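Local coordinates for protein spermidine synthase (Corynebacterium glutamicum ATCC 13032, PDB 3GJY) that probably acts as a spermidine synthase of polyamine biosynthesis, an aminopropyl transferase built on the fold of the AdoMet-dependent methyltransferases, at residues D147-A152 with F177-F182. Sequence-based numbering, arbitrary orientation. Where two conformers were deposited one is given.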
loop_
_atom_site.group_PDB
_atom_site.type_symbol
_atom_site.label_atom_id
_atom_site.label_comp_id
_atom_site.label_asym_id
_atom_site.label_seq_id
_atom_site.Cartn_x
_atom_site.Cartn_y
_atom_site.Cartn_z
ATOM N N ASP A 147 -10.344 -7.230 10.737
ATOM C CA ASP A 147 -9.235 -7.977 10.148
ATOM C C ASP A 147 -9.318 -7.840 8.628
ATOM O O ASP A 147 -10.301 -8.178 7.992
ATOM C CB ASP A 147 -9.220 -9.451 10.562
ATOM C CG ASP A 147 -8.443 -10.334 9.582
ATOM O OD1 ASP A 147 -7.343 -9.956 9.099
ATOM O OD2 ASP A 147 -8.953 -11.429 9.284
ATOM N N ALA A 148 -8.254 -7.289 8.064
ATOM C CA ALA A 148 -8.221 -7.032 6.630
ATOM C C ALA A 148 -8.361 -8.277 5.747
ATOM O O ALA A 148 -8.915 -8.180 4.630
ATOM C CB ALA A 148 -6.965 -6.245 6.259
ATOM N N ARG A 149 -7.808 -9.409 6.167
ATOM C CA ARG A 149 -7.965 -10.630 5.370
ATOM C C ARG A 149 -9.432 -11.032 5.329
ATOM O O ARG A 149 -9.961 -11.364 4.261
ATOM C CB ARG A 149 -7.143 -11.786 5.952
ATOM C CG ARG A 149 -7.433 -13.112 5.288
ATOM C CD ARG A 149 -7.126 -13.225 3.760
ATOM N NE ARG A 149 -7.739 -14.461 3.258
ATOM C CZ ARG A 149 -7.111 -15.505 2.718
ATOM N NH1 ARG A 149 -5.789 -15.512 2.540
ATOM N NH2 ARG A 149 -7.838 -16.577 2.393
HETATM N N MSE A 150 -10.109 -10.948 6.474
HETATM C CA MSE A 150 -11.524 -11.300 6.486
HETATM C C MSE A 150 -12.351 -10.326 5.658
HETATM O O MSE A 150 -13.269 -10.736 4.950
HETATM C CB MSE A 150 -12.063 -11.455 7.910
HETATM C CG MSE A 150 -11.426 -12.600 8.626
HETATM SE SE MSE A 150 -11.913 -14.291 7.776
HETATM C CE MSE A 150 -13.766 -14.328 8.370
ATOM N N VAL A 151 -12.010 -9.042 5.705
ATOM C CA VAL A 151 -12.753 -8.070 4.888
ATOM C C VAL A 151 -12.557 -8.419 3.393
ATOM O O VAL A 151 -13.536 -8.400 2.632
ATOM C CB VAL A 151 -12.311 -6.631 5.216
ATOM C CG1 VAL A 151 -12.895 -5.637 4.205
ATOM C CG2 VAL A 151 -12.779 -6.268 6.619
ATOM N N ALA A 152 -11.328 -8.763 2.994
ATOM C CA ALA A 152 -11.093 -9.124 1.591
ATOM C C ALA A 152 -11.919 -10.336 1.195
ATOM O O ALA A 152 -12.496 -10.370 0.099
ATOM C CB ALA A 152 -9.591 -9.346 1.319
ATOM N N PHE A 177 -1.740 -12.733 3.514
ATOM C CA PHE A 177 -1.854 -11.611 2.600
ATOM C C PHE A 177 -1.028 -11.818 1.341
ATOM O O PHE A 177 -0.919 -10.894 0.532
ATOM C CB PHE A 177 -1.401 -10.327 3.299
ATOM C CG PHE A 177 -2.357 -9.855 4.328
ATOM C CD1 PHE A 177 -3.570 -9.304 3.969
ATOM C CD2 PHE A 177 -2.056 -10.006 5.691
ATOM C CE1 PHE A 177 -4.468 -8.857 4.957
ATOM C CE2 PHE A 177 -2.960 -9.569 6.667
ATOM C CZ PHE A 177 -4.156 -8.997 6.295
ATOM N N THR A 178 -0.458 -13.011 1.155
ATOM C CA THR A 178 0.465 -13.229 0.036
ATOM C C THR A 178 0.093 -14.381 -0.888
ATOM O O THR A 178 0.880 -14.743 -1.770
ATOM C CB THR A 178 1.912 -13.451 0.534
ATOM O OG1 THR A 178 2.003 -14.744 1.124
ATOM C CG2 THR A 178 2.298 -12.367 1.536
ATOM N N THR A 179 -1.086 -14.951 -0.678
ATOM C CA THR A 179 -1.452 -16.183 -1.361
ATOM C C THR A 179 -2.350 -15.923 -2.554
ATOM O O THR A 179 -3.041 -14.886 -2.665
ATOM C CB THR A 179 -2.225 -17.129 -0.428
ATOM O OG1 THR A 179 -3.412 -16.453 0.017
ATOM C CG2 THR A 179 -1.389 -17.517 0.755
ATOM N N VAL A 180 -2.395 -16.927 -3.424
ATOM C CA VAL A 180 -3.286 -16.901 -4.585
ATOM C C VAL A 180 -4.733 -16.674 -4.135
ATOM O O VAL A 180 -5.463 -15.884 -4.741
ATOM C CB VAL A 180 -3.148 -18.207 -5.363
ATOM C CG1 VAL A 180 -4.321 -18.372 -6.378
ATOM C CG2 VAL A 180 -1.747 -18.281 -6.051
ATOM N N GLU A 181 -5.128 -17.303 -3.033
ATOM C CA GLU A 181 -6.504 -17.144 -2.561
ATOM C C GLU A 181 -6.790 -15.696 -2.167
ATOM O O GLU A 181 -7.853 -15.162 -2.497
ATOM C CB GLU A 181 -6.787 -18.089 -1.375
ATOM C CG GLU A 181 -6.851 -19.586 -1.769
ATOM C CD GLU A 181 -5.484 -20.213 -1.948
ATOM O OE1 GLU A 181 -4.455 -19.626 -1.524
ATOM O OE2 GLU A 181 -5.448 -21.333 -2.527
ATOM N N PHE A 182 -5.834 -15.051 -1.495
ATOM C CA PHE A 182 -5.991 -13.634 -1.166
ATOM C C PHE A 182 -6.113 -12.787 -2.425
ATOM O O PHE A 182 -7.022 -11.970 -2.513
ATOM C CB PHE A 182 -4.830 -13.143 -0.307
ATOM C CG PHE A 182 -4.826 -11.654 -0.092
ATOM C CD1 PHE A 182 -5.795 -11.038 0.705
ATOM C CD2 PHE A 182 -3.851 -10.860 -0.701
ATOM C CE1 PHE A 182 -5.769 -9.643 0.890
ATOM C CE2 PHE A 182 -3.824 -9.495 -0.507
ATOM C CZ PHE A 182 -4.778 -8.883 0.267
#
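F177 drives its ring tip against the first turn of helix 148-153, where A148 CB lies near the ring plane at its edge, 3.8 Å from F177 CE1, and R149 N approaches the same carbon obliquely at 3.6 Å. Beside it, F182 CE1 meets A152 CB at 3.9 Å, one helical turn on from A148. The two phenylalanines also pack on each other, F182 CZ lying in plane at the edge of the F177 ring. R149, bent at chi2 (62°), slides past F182 in the opposite direction, its CD 4.0 Å from F182 CD1, and the backbone N and CA of F182 lie over one guanidinium face, CA toward its rim. This side is tight and buried, closed further by L96 of strand 92-96, which touches both A148 and F182. In the Rossmann-like domain of AdoMet-dependent methyltransferase type, the contact joins the short helix after edge strand 141-145 to the start of helix 180-189, which precedes strand 194-202 of the same sheet. Both helices begin with a side-chain cap, from D147 and T179: in the conformer described, D147 OD1 accepts from R149 N, which comes from above the carboxylate plane, and T179 OG1 takes the N-H of F182 at 3.2 Å in a fairly straight bond (162°). The looser, more open side lies at the partly exposed D147 and E181. R149 NH1 stays 3.6 Å from T179 OG1 and R149 NH2 4.2 Å from E181 CB, with no hydrogen bond between the two segments. The guanidinium is instead held by salt bridges to D291 and E153 and by the carbonyl of N176; D291 also bonds T179 OG1 and, through its backbone N, E181 OE1.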